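Local coordinates for protein cysteine desulfurase (Thermococcus onnurineus, PDB 5B89) that probably catalyses the pyridoxal-phosphate-dependent transfer of sulfur from L-cysteine to a sulfur carrier, releasing L-alanine, at residues Arg28-Leu33 / Ile301-Arg306; Val67-His72 / Met77-Tyr82; His119-Gly124 / Gly174-Ala179; His317-Arg322 / Glu401-Phe406. All coordinates share one frame; numbering follows the deposited sequence.

Interactions 1 and 4 are neighbours, their centres about 20 Å apart. A salt bridge joins them, Arg28 NH1 to Glu402 OE2 at 2.9 Å, and their helices 291-307 and 309-329 follow one another in the chain. Interaction 3 lies across the chain's centre from both, with centres about 41 Å and 43 Å away, at one end of the seven-stranded sheet, where strands 126-129 and 177-181 begin. Interaction 2 probably borders the second subunit's active site: the side chain of His68 is about 7 Å from a bound alanine, and that of Val67 about 6 Å from that of Thr288, which binds a pyridoxal phosphate not held by this chain. The other three lie away from the alanine and cofactor pockets.

Interaction 1 (Arg28-Leu33 / Ile301-Arg306); sequences RKDIPL and IRYIER
Asp30 reaches across from the N-terminal loop to the phenol of Tyr303 on helix 291-307, and its carboxylate carries the contact. The side chain starts toward the helix: CB already lies 3.5 Å from Tyr303 OH. CG sits beside the backbone N of Asp30 (chi1 -69°), which brings the carboxylate to the phenol oxygen; Asp30 CG, too, is 3.5 Å from Tyr303 OH. OD2 does the binding. It accepts a hydrogen bond from Tyr303 OH at 2.8 Å through its anti lone pair, the one away from the other oxygen, and stands at the edge of the ring near its plane, 3.3 Å from Tyr303 CE1. Carboxylate and ring planes are turned 60° from each other.

Asp30 belongs to a type I beta turn running from Arg28 to Ile31, closed by Ile31 N to Arg28 O. In this fold-type I enzyme the turn leads from the short helix 25-28 toward strand 38-39, and here it is tied to helix 291-307.

OD2 accepts a second hydrogen bond, from a water 2.9 Å away. That water in turn accepts from Arg306 NH1 at 2.7 Å, lying at the edge of the guanidinium in its plane. Carboxylate and guanidinium are thus bridged by one water, Asp30 OD2 to Arg306 NH1 being 4.6 Å, and the nearby positive charge probably helps keep Asp30 ionised. Pro51 of helix 50-62 packs on both Asp30 and Tyr303.

Interaction 2 (Val67-His72 / Met77-Tyr82); sequences VHRGVH and MATHKY
The guanidinium of Arg69 lies with one face against the methyl of Thr79, whose CG2 stands 3.4 Å above the plane, offset toward the rim. At the ends of the group, NH2 forms a salt bridge with Glu83, and NH1 makes a weak hydrogen bond to Gln76. The Tyr82 ring is approached obliquely by Val67 CG1. The arginine chain bends at chi2 to fold back across Thr79, and its CD passes 3.5 Å from the same Thr79 CG2.

Thr79 works with both branches. Its OG1, beside the backbone N (chi1 -61°), accepts the backbone N-H of Arg69 at 3.2 Å with an N-H...O angle of 146°. The same hydroxyl is hydrogen-bonded to the carbonyl of Ser75 one turn earlier, so it ties the loop to the helix. His68 and Arg69 both have left-handed backbone angles, and this sharp turn presents the N-H of Arg69 to the hydroxyl. A valine at Thr79 would probably leave the Arg69 N-H without its acceptor and let the turn drift from the helix.

Val67 CG1 also packs on Ala78 CB at 4.2 Å and on Tyr82 CB at 3.9 Å.

The loop folds back over the start of helix 73-93, with His72 as N-cap. Val67 O and His72 NE2 bond to Arg371 and Asp41 of the second subunit; with the His68 side chain about 7 Å from a bound alanine, this is consistent with the loop bordering the active site across the dimer interface. Helix 291-307 packs against both segments, Ile291 touching Val67 and Ala294 touching Tyr82.

Interaction 3 (His119-Gly124 / Gly174-Ala179); sequences HIFKRG and GAKLVA
The carbonyl oxygen of Ile120 is gripped by two waters that both lead to the ammonium of Lys176. One donates to Ile120 O at 2.9 Å, the other at 3.2 Å, and each accepts a hydrogen bond from Lys176 NZ at 3.0 Å. Oxygen, nitrogen and the two waters close a four-cornered ring, and two of the lysine's N-H bonds are used in it; NZ itself stays 3.8 Å from Ile120 O.

The rest of the lysine serves as an apolar arm. Its CG lies anti to the backbone N (chi1 -177°), and a bend at chi2 then carries the chain obliquely across Ile120, whose CD1 comes 3.6 Å from Lys176 CE. Nearer the backbone, Lys176 CG meets Phe121 CE1 at 3.6 Å, oblique to the ring.

These residues sit at the start of two neighbouring parallel strands in the seven-stranded central sheet of the fold-type I domain. Segment 119-124 is the loop from helix 106-117 into strand 126-129, and segment 174-179 leads into strand 177-181. Residues of the cofactor pocket such as Val183 and Asp210 come at or just past the far ends of their strands, so this contact lies at the opposite, N-terminal end of the strands.

Phe121 extends the packing toward the strands: its ring edge, through CZ, meets Leu177 CB at 4.0 Å, while Ile120 CG1 covers part of one face. The ring also reaches Ile127 of strand 126-129, into which its own loop runs, and Leu144 of helix 139-148, and Leu177 packs against Trp141 of that same helix.

Interaction 4 (His317-Arg322 / Glu401-Phe406); sequences HKLVKR and EEVETF
Two helices of the C-terminal domain, 309-329 and 400-415, run side by side in nearly the same direction, and they meet here through Leu319 and Arg322 against Val403 and Glu404. The axes of the two short segments approach to 9.9 Å and are inclined at 21°.

Val403 points into the space between the helices and divides its methyls: CG2 rests on Leu319 CD2 at 3.7 Å, and CG1 on Arg322 CG at 3.8 Å. So the aliphatic root of the arginine belongs to the apolar layer, while its head leaves it. CG of Arg322 lies anti to the backbone N and the chain turns at chi2, which swings the guanidinium over to Glu404.

There it grips the carboxylate side-on with two nitrogens. NE donates to Glu404 OE2 at 2.8 Å, nearly straight at 178° and in the guanidinium plane, although it meets that oxygen on its syn side, tilted out of the carboxylate plane. NH2 donates to Glu404 OE1 at 3.0 Å, and OE1 receives it on its syn lone pair. The two flat groups are twisted by 41°, so the pairing is bidentate without being coplanar. A leucine in place of Arg322 would probably leave the Glu404 carboxylate without its positive mate.

Leu400 and Leu407, a turn before and a turn after on helix 400-415, also touch Arg322, and Leu319 reaches Phe394 in the loop that precedes this helix. On another side of helix 400-415, Glu402 and Thr405 pack on Ile38 of strand 38-39, an outer strand of the domain's small sheet.

Interaction 1 (Arg28-Leu33 / Ile301-Arg306)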
# COMPACT_ATOMS: atom_id res chain seq x y z
N ARG B 28 20.00 -18.09 -8.86
CA ARG B 28 19.15 -19.21 -8.53
C ARG B 28 19.50 -19.73 -7.14
O ARG B 28 18.57 -20.19 -6.44
CB ARG B 28 19.26 -20.31 -9.53
CG ARG B 28 18.73 -19.94 -10.93
CD ARG B 28 19.10 -20.98 -11.96
NE ARG B 28 18.41 -22.24 -11.77
CZ ARG B 28 17.20 -22.52 -12.17
NH1 ARG B 28 16.40 -21.65 -12.78
NH2 ARG B 28 16.64 -23.72 -11.95
N LYS B 29 20.73 -19.64 -6.73
CA LYS B 29 21.10 -20.11 -5.40
C LYS B 29 20.46 -19.35 -4.28
O LYS B 29 20.43 -19.82 -3.21
CB LYS B 29 22.59 -19.99 -5.17
CG LYS B 29 23.41 -21.00 -5.88
CD LYS B 29 24.86 -20.60 -5.76
CE LYS B 29 25.60 -21.48 -4.80
NZ LYS B 29 25.79 -22.80 -5.45
N ASP B 30 19.96 -18.16 -4.55
CA ASP B 30 19.29 -17.36 -3.55
C ASP B 30 17.76 -17.46 -3.59
O ASP B 30 17.12 -16.81 -2.82
CB ASP B 30 19.62 -15.88 -3.74
CG ASP B 30 21.06 -15.54 -3.42
OD1 ASP B 30 21.66 -16.22 -2.64
OD2 ASP B 30 21.58 -14.62 -4.00
N ILE B 31 17.22 -18.27 -4.47
CA ILE B 31 15.78 -18.41 -4.67
C ILE B 31 15.38 -19.89 -4.60
O ILE B 31 15.43 -20.58 -5.56
CB ILE B 31 15.35 -17.81 -6.02
CG1 ILE B 31 15.84 -16.35 -6.12
CG2 ILE B 31 13.85 -17.83 -6.16
CD1 ILE B 31 15.77 -15.76 -7.50
N PRO B 32 14.95 -20.33 -3.44
CA PRO B 32 14.66 -21.73 -3.28
C PRO B 32 13.62 -22.26 -4.19
O PRO B 32 13.67 -23.43 -4.64
CB PRO B 32 14.08 -21.81 -1.83
CG PRO B 32 14.66 -20.67 -1.16
CD PRO B 32 14.97 -19.60 -2.16
N LEU B 33 12.59 -21.49 -4.56
CA LEU B 33 11.60 -21.99 -5.50
C LEU B 33 12.13 -22.42 -6.88
O LEU B 33 11.45 -23.20 -7.50
CB LEU B 33 10.44 -20.99 -5.67
CG LEU B 33 9.43 -21.12 -4.55
CD1 LEU B 33 8.53 -19.81 -4.48
CD2 LEU B 33 8.52 -22.33 -4.77
N ILE B 301 16.54 -3.63 -5.36
CA ILE B 301 17.31 -2.81 -6.30
C ILE B 301 18.80 -3.02 -6.09
O ILE B 301 19.55 -3.17 -7.12
CB ILE B 301 16.91 -1.40 -6.14
CG1 ILE B 301 15.53 -1.15 -6.76
CG2 ILE B 301 17.92 -0.46 -6.80
CD1 ILE B 301 14.90 0.13 -6.34
N ARG B 302 19.29 -3.08 -4.86
CA ARG B 302 20.69 -3.39 -4.70
C ARG B 302 21.10 -4.77 -5.24
O ARG B 302 22.19 -4.94 -5.75
CB ARG B 302 21.08 -3.27 -3.23
CG ARG B 302 21.16 -1.85 -2.78
CD ARG B 302 22.37 -1.15 -3.40
NE ARG B 302 22.76 0.01 -2.62
CZ ARG B 302 22.90 1.20 -3.11
NH1 ARG B 302 22.65 1.38 -4.40
NH2 ARG B 302 23.27 2.20 -2.33
N TYR B 303 20.22 -5.74 -5.13
CA TYR B 303 20.48 -7.05 -5.64
C TYR B 303 20.55 -7.00 -7.19
O TYR B 303 21.39 -7.60 -7.78
CB TYR B 303 19.38 -8.01 -5.13
CG TYR B 303 19.60 -9.45 -5.36
CD1 TYR B 303 20.33 -10.20 -4.48
CD2 TYR B 303 19.04 -10.07 -6.43
CE1 TYR B 303 20.53 -11.53 -4.71
CE2 TYR B 303 19.24 -11.38 -6.67
CZ TYR B 303 20.00 -12.11 -5.81
OH TYR B 303 20.18 -13.41 -6.11
N ILE B 304 19.64 -6.26 -7.77
CA ILE B 304 19.60 -6.11 -9.22
C ILE B 304 20.88 -5.39 -9.69
O ILE B 304 21.40 -5.71 -10.70
CB ILE B 304 18.34 -5.27 -9.64
CG1 ILE B 304 17.03 -6.05 -9.57
CG2 ILE B 304 18.46 -4.71 -11.06
CD1 ILE B 304 16.90 -7.28 -10.41
N GLU B 305 21.33 -4.43 -8.93
CA GLU B 305 22.58 -3.61 -9.29
C GLU B 305 23.78 -4.53 -9.21
O GLU B 305 24.71 -4.36 -10.11
CB GLU B 305 22.69 -2.38 -8.40
CG GLU B 305 21.61 -1.37 -8.77
CD GLU B 305 21.48 -0.17 -7.83
OE1 GLU B 305 20.77 0.83 -8.25
OE2 GLU B 305 21.98 -0.32 -6.68
N ARG B 306 23.83 -5.51 -8.38
CA ARG B 306 24.97 -6.41 -8.28
C ARG B 306 25.01 -7.30 -9.49
O ARG B 306 26.11 -7.64 -10.03
CB ARG B 306 24.84 -7.27 -6.98
CG ARG B 306 25.99 -8.11 -6.58
CD ARG B 306 25.76 -8.74 -5.15
NE ARG B 306 26.48 -10.00 -5.03
CZ ARG B 306 25.95 -11.22 -5.19
NH1 ARG B 306 24.63 -11.45 -5.45
NH2 ARG B 306 26.75 -12.27 -5.08
O HOH W 1 24.21 -14.07 -5.13

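Interaction 2 (Val67-His72 / Met77-Tyr82)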
# COMPACT_ATOMS: atom_id res chain seq x y z
N VAL B 67 8.33 5.96 11.35
CA VAL B 67 9.32 6.91 10.91
C VAL B 67 9.02 8.31 11.35
O VAL B 67 8.61 8.51 12.45
CB VAL B 67 9.52 6.80 9.40
CG1 VAL B 67 10.12 5.46 9.09
CG2 VAL B 67 8.22 6.91 8.62
N HIS B 68 9.27 9.28 10.52
CA HIS B 68 8.99 10.67 10.87
C HIS B 68 9.77 11.22 12.04
O HIS B 68 9.26 12.00 12.80
CB HIS B 68 7.50 10.92 11.06
CG HIS B 68 6.72 10.85 9.78
ND1 HIS B 68 6.76 11.85 8.82
CD2 HIS B 68 5.93 9.88 9.27
CE1 HIS B 68 6.01 11.50 7.80
NE2 HIS B 68 5.51 10.30 8.05
N ARG B 69 11.02 10.80 12.12
CA ARG B 69 11.98 11.25 13.10
C ARG B 69 11.51 11.36 14.54
O ARG B 69 11.73 12.37 15.19
CB ARG B 69 12.62 12.58 12.64
CG ARG B 69 13.59 12.41 11.48
CD ARG B 69 14.81 11.51 11.78
NE ARG B 69 15.73 11.48 10.63
CZ ARG B 69 16.71 10.60 10.46
NH1 ARG B 69 16.91 9.65 11.37
NH2 ARG B 69 17.46 10.65 9.35
N GLY B 70 10.89 10.31 15.02
CA GLY B 70 10.50 10.25 16.41
C GLY B 70 11.81 10.31 17.17
O GLY B 70 12.83 9.89 16.70
N VAL B 71 11.76 10.83 18.36
CA VAL B 71 12.95 11.01 19.12
C VAL B 71 13.74 9.75 19.38
O VAL B 71 14.90 9.82 19.34
CB VAL B 71 12.68 11.85 20.38
CG1 VAL B 71 13.89 11.94 21.30
CG2 VAL B 71 12.25 13.24 19.94
N HIS B 72 13.11 8.63 19.61
CA HIS B 72 13.78 7.44 20.03
C HIS B 72 14.62 6.71 19.05
O HIS B 72 14.42 6.85 17.90
CB HIS B 72 12.82 6.49 20.80
CG HIS B 72 11.68 5.96 20.00
ND1 HIS B 72 11.83 4.96 19.07
CD2 HIS B 72 10.37 6.25 20.03
CE1 HIS B 72 10.66 4.66 18.57
NE2 HIS B 72 9.75 5.43 19.12
N MET B 77 16.43 4.91 13.57
CA MET B 77 17.03 3.88 12.73
C MET B 77 16.03 3.61 11.57
O MET B 77 16.40 3.56 10.37
CB MET B 77 17.37 2.53 13.40
CG MET B 77 17.99 1.54 12.48
SD MET B 77 19.49 2.10 11.57
CE MET B 77 20.70 2.30 12.89
N ALA B 78 14.77 3.40 11.90
CA ALA B 78 13.74 3.22 10.84
C ALA B 78 13.67 4.37 9.86
O ALA B 78 13.60 4.11 8.67
CB ALA B 78 12.36 2.91 11.48
N THR B 79 13.68 5.58 10.35
CA THR B 79 13.63 6.78 9.52
C THR B 79 14.89 6.79 8.62
O THR B 79 14.75 7.05 7.40
CB THR B 79 13.56 8.06 10.34
OG1 THR B 79 12.37 8.03 11.11
CG2 THR B 79 13.50 9.23 9.44
N HIS B 80 16.07 6.56 9.17
CA HIS B 80 17.30 6.53 8.31
C HIS B 80 17.18 5.50 7.26
O HIS B 80 17.49 5.82 6.08
CB HIS B 80 18.50 6.24 9.19
CG HIS B 80 19.75 5.73 8.50
ND1 HIS B 80 20.60 6.58 7.82
CD2 HIS B 80 20.27 4.49 8.35
CE1 HIS B 80 21.57 5.88 7.27
NE2 HIS B 80 21.41 4.61 7.59
N LYS B 81 16.73 4.27 7.54
CA LYS B 81 16.64 3.21 6.54
C LYS B 81 15.52 3.55 5.52
O LYS B 81 15.67 3.20 4.31
CB LYS B 81 16.43 1.83 7.18
CG LYS B 81 17.66 1.38 7.93
CD LYS B 81 18.83 1.04 7.09
CE LYS B 81 18.64 -0.16 6.32
NZ LYS B 81 19.82 -0.59 5.49
N TYR B 82 14.43 4.16 5.91
CA TYR B 82 13.37 4.55 4.98
C TYR B 82 13.88 5.64 4.00
O TYR B 82 13.69 5.52 2.80
CB TYR B 82 12.12 5.04 5.76
CG TYR B 82 10.93 5.44 4.93
CD1 TYR B 82 10.34 4.50 4.07
CD2 TYR B 82 10.40 6.69 4.94
CE1 TYR B 82 9.26 4.84 3.35
CE2 TYR B 82 9.29 7.00 4.15
CZ TYR B 82 8.79 6.06 3.33
OH TYR B 82 7.67 6.34 2.52

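Interaction 3 (His119-Gly124 / Gly174-Ala179)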
# COMPACT_ATOMS: atom_id res chain seq x y z
N HIS B 119 -7.53 18.49 -12.41
CA HIS B 119 -7.87 19.97 -12.40
C HIS B 119 -7.25 20.72 -13.54
O HIS B 119 -7.78 21.79 -13.88
CB HIS B 119 -7.47 20.57 -11.04
CG HIS B 119 -6.00 20.63 -10.82
ND1 HIS B 119 -5.19 21.72 -11.07
CD2 HIS B 119 -5.16 19.65 -10.41
CE1 HIS B 119 -3.94 21.42 -10.79
NE2 HIS B 119 -3.90 20.17 -10.40
N ILE B 120 -6.20 20.22 -14.23
CA ILE B 120 -5.56 20.98 -15.29
C ILE B 120 -6.35 20.93 -16.60
O ILE B 120 -6.06 21.71 -17.50
CB ILE B 120 -4.11 20.55 -15.57
CG1 ILE B 120 -3.97 19.22 -16.33
CG2 ILE B 120 -3.32 20.50 -14.29
CD1 ILE B 120 -2.54 18.91 -16.82
N PHE B 121 -7.22 19.98 -16.75
CA PHE B 121 -7.91 19.77 -17.99
C PHE B 121 -9.14 20.63 -18.21
O PHE B 121 -9.82 20.92 -17.30
CB PHE B 121 -8.32 18.29 -18.11
CG PHE B 121 -7.16 17.33 -18.20
CD1 PHE B 121 -6.58 17.04 -19.39
CD2 PHE B 121 -6.67 16.73 -17.07
CE1 PHE B 121 -5.52 16.18 -19.48
CE2 PHE B 121 -5.60 15.89 -17.14
CZ PHE B 121 -5.02 15.63 -18.35
N LYS B 122 -9.37 20.97 -19.47
CA LYS B 122 -10.51 21.74 -19.90
C LYS B 122 -11.29 20.87 -20.87
O LYS B 122 -10.72 20.09 -21.55
CB LYS B 122 -10.02 22.99 -20.64
CG LYS B 122 -11.03 23.71 -21.48
CD LYS B 122 -10.46 24.97 -22.12
CE LYS B 122 -11.60 25.93 -22.38
NZ LYS B 122 -11.30 27.32 -22.77
N ARG B 123 -12.60 21.02 -20.92
CA ARG B 123 -13.43 20.28 -21.88
C ARG B 123 -12.80 20.38 -23.28
O ARG B 123 -12.41 21.43 -23.68
CB ARG B 123 -14.86 20.83 -21.89
CG ARG B 123 -15.81 20.18 -22.87
CD ARG B 123 -17.27 20.49 -22.60
NE ARG B 123 -17.78 19.76 -21.47
CZ ARG B 123 -18.27 18.53 -21.53
NH1 ARG B 123 -18.39 17.89 -22.68
NH2 ARG B 123 -18.68 17.93 -20.43
N GLY B 124 -12.72 19.25 -23.98
CA GLY B 124 -12.09 19.17 -25.26
C GLY B 124 -10.59 18.98 -25.36
O GLY B 124 -10.02 18.83 -26.47
N GLY B 174 -0.68 19.04 -29.93
CA GLY B 174 -1.91 19.50 -29.31
C GLY B 174 -2.42 18.68 -28.13
O GLY B 174 -3.46 18.99 -27.61
N ALA B 175 -1.70 17.59 -27.75
CA ALA B 175 -2.19 16.84 -26.62
C ALA B 175 -1.80 17.53 -25.29
O ALA B 175 -0.71 18.04 -25.19
CB ALA B 175 -1.53 15.46 -26.65
N LYS B 176 -2.67 17.43 -24.28
CA LYS B 176 -2.36 17.92 -22.97
C LYS B 176 -1.46 16.93 -22.19
O LYS B 176 -0.58 17.36 -21.42
CB LYS B 176 -3.65 18.20 -22.21
CG LYS B 176 -3.50 18.80 -20.81
CD LYS B 176 -3.39 20.27 -21.02
CE LYS B 176 -3.37 20.98 -19.70
NZ LYS B 176 -3.28 22.44 -20.05
N LEU B 177 -1.72 15.66 -22.43
CA LEU B 177 -1.02 14.59 -21.66
C LEU B 177 -0.97 13.37 -22.59
O LEU B 177 -1.91 13.06 -23.30
CB LEU B 177 -1.77 14.33 -20.38
CG LEU B 177 -1.12 13.27 -19.41
CD1 LEU B 177 -1.34 13.66 -17.95
CD2 LEU B 177 -1.61 11.88 -19.68
N VAL B 178 0.16 12.69 -22.44
CA VAL B 178 0.48 11.45 -23.19
C VAL B 178 0.85 10.41 -22.11
O VAL B 178 1.79 10.72 -21.31
CB VAL B 178 1.58 11.65 -24.14
CG1 VAL B 178 1.98 10.36 -24.85
CG2 VAL B 178 1.29 12.70 -25.24
N ALA B 179 0.21 9.26 -22.14
CA ALA B 179 0.52 8.18 -21.23
C ALA B 179 0.85 6.93 -22.01
O ALA B 179 0.07 6.48 -22.77
CB ALA B 179 -0.64 7.93 -20.30
O HOH W 2 -6.18 22.95 -20.50
O HOH W 3 -4.03 23.78 -17.44

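Interaction 4 (His317-Arg322 / Glu401-Phe406)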
# COMPACT_ATOMS: atom_id res chain seq x y z
N HIS B 317 17.11 -12.03 -23.32
CA HIS B 317 17.07 -12.13 -24.75
C HIS B 317 17.39 -13.57 -25.20
O HIS B 317 16.79 -14.04 -26.06
CB HIS B 317 18.08 -11.17 -25.33
CG HIS B 317 18.27 -11.36 -26.78
ND1 HIS B 317 19.39 -11.93 -27.32
CD2 HIS B 317 17.40 -11.19 -27.78
CE1 HIS B 317 19.22 -12.05 -28.62
NE2 HIS B 317 18.03 -11.61 -28.92
N LYS B 318 18.36 -14.19 -24.57
CA LYS B 318 18.70 -15.57 -24.93
C LYS B 318 17.52 -16.47 -24.72
O LYS B 318 17.26 -17.33 -25.49
CB LYS B 318 19.89 -16.11 -24.12
CG LYS B 318 21.23 -15.47 -24.35
CD LYS B 318 22.30 -16.08 -23.47
CE LYS B 318 23.56 -15.26 -23.46
NZ LYS B 318 24.61 -15.72 -22.51
N LEU B 319 16.81 -16.26 -23.62
CA LEU B 319 15.64 -17.07 -23.38
C LEU B 319 14.51 -16.90 -24.34
O LEU B 319 13.92 -17.79 -24.86
CB LEU B 319 15.15 -16.85 -21.88
CG LEU B 319 16.16 -17.02 -20.81
CD1 LEU B 319 15.59 -16.50 -19.47
CD2 LEU B 319 16.51 -18.52 -20.67
N VAL B 320 14.21 -15.62 -24.72
CA VAL B 320 13.21 -15.32 -25.75
C VAL B 320 13.59 -15.88 -27.13
O VAL B 320 12.72 -16.37 -27.81
CB VAL B 320 13.03 -13.77 -25.79
CG1 VAL B 320 12.16 -13.39 -26.89
CG2 VAL B 320 12.44 -13.27 -24.45
N LYS B 321 14.84 -15.72 -27.47
CA LYS B 321 15.34 -16.19 -28.76
C LYS B 321 15.14 -17.70 -28.88
O LYS B 321 14.60 -18.15 -29.86
CB LYS B 321 16.79 -15.80 -28.95
CG LYS B 321 17.32 -16.02 -30.36
CD LYS B 321 18.76 -15.63 -30.50
CE LYS B 321 19.14 -15.80 -31.97
NZ LYS B 321 19.34 -17.19 -32.41
N ARG B 322 15.53 -18.46 -27.86
CA ARG B 322 15.32 -19.91 -27.95
C ARG B 322 13.85 -20.32 -27.86
O ARG B 322 13.44 -21.17 -28.55
CB ARG B 322 16.19 -20.65 -26.95
CG ARG B 322 16.00 -22.16 -26.98
CD ARG B 322 16.41 -22.74 -28.33
NE ARG B 322 16.22 -24.17 -28.27
CZ ARG B 322 15.55 -24.88 -29.13
NH1 ARG B 322 15.04 -24.33 -30.18
NH2 ARG B 322 15.38 -26.17 -28.93
N GLU B 401 18.17 -24.27 -19.97
CA GLU B 401 17.74 -25.63 -19.56
C GLU B 401 16.25 -25.73 -19.32
O GLU B 401 15.54 -26.63 -19.74
CB GLU B 401 18.56 -26.15 -18.39
CG GLU B 401 20.01 -26.47 -18.73
CD GLU B 401 20.97 -25.28 -18.55
OE1 GLU B 401 22.23 -25.54 -18.59
OE2 GLU B 401 20.59 -24.07 -18.42
N GLU B 402 15.74 -24.68 -18.59
CA GLU B 402 14.35 -24.58 -18.40
C GLU B 402 13.51 -24.38 -19.67
O GLU B 402 12.46 -24.92 -19.80
CB GLU B 402 14.02 -23.41 -17.40
CG GLU B 402 14.46 -23.63 -15.95
CD GLU B 402 14.14 -22.44 -15.03
OE1 GLU B 402 14.22 -21.28 -15.51
OE2 GLU B 402 13.91 -22.63 -13.80
N VAL B 403 14.04 -23.54 -20.59
CA VAL B 403 13.37 -23.34 -21.81
C VAL B 403 13.32 -24.66 -22.60
O VAL B 403 12.32 -24.96 -23.15
CB VAL B 403 14.08 -22.20 -22.61
CG1 VAL B 403 13.61 -22.12 -24.05
CG2 VAL B 403 13.82 -20.83 -21.89
N GLU B 404 14.41 -25.41 -22.57
CA GLU B 404 14.42 -26.69 -23.27
C GLU B 404 13.41 -27.69 -22.66
O GLU B 404 12.77 -28.39 -23.34
CB GLU B 404 15.82 -27.27 -23.35
CG GLU B 404 16.86 -26.43 -24.08
CD GLU B 404 16.69 -26.36 -25.56
OE1 GLU B 404 15.85 -27.01 -26.09
OE2 GLU B 404 17.43 -25.61 -26.14
N THR B 405 13.29 -27.69 -21.34
CA THR B 405 12.30 -28.52 -20.70
C THR B 405 10.90 -28.12 -21.16
O THR B 405 10.13 -28.91 -21.50
CB THR B 405 12.44 -28.45 -19.18
OG1 THR B 405 13.72 -28.88 -18.84
CG2 THR B 405 11.39 -29.28 -18.45
N PHE B 406 10.63 -26.82 -21.17
CA PHE B 406 9.38 -26.27 -21.60
C PHE B 406 9.10 -26.67 -23.04
O PHE B 406 8.04 -27.06 -23.33
CB PHE B 406 9.42 -24.71 -21.44
CG PHE B 406 8.41 -23.97 -22.24
CD1 PHE B 406 7.18 -23.77 -21.77
CD2 PHE B 406 8.72 -23.44 -23.46
CE1 PHE B 406 6.23 -23.10 -22.49
CE2 PHE B 406 7.78 -22.76 -24.19
CZ PHE B 406 6.53 -22.60 -23.70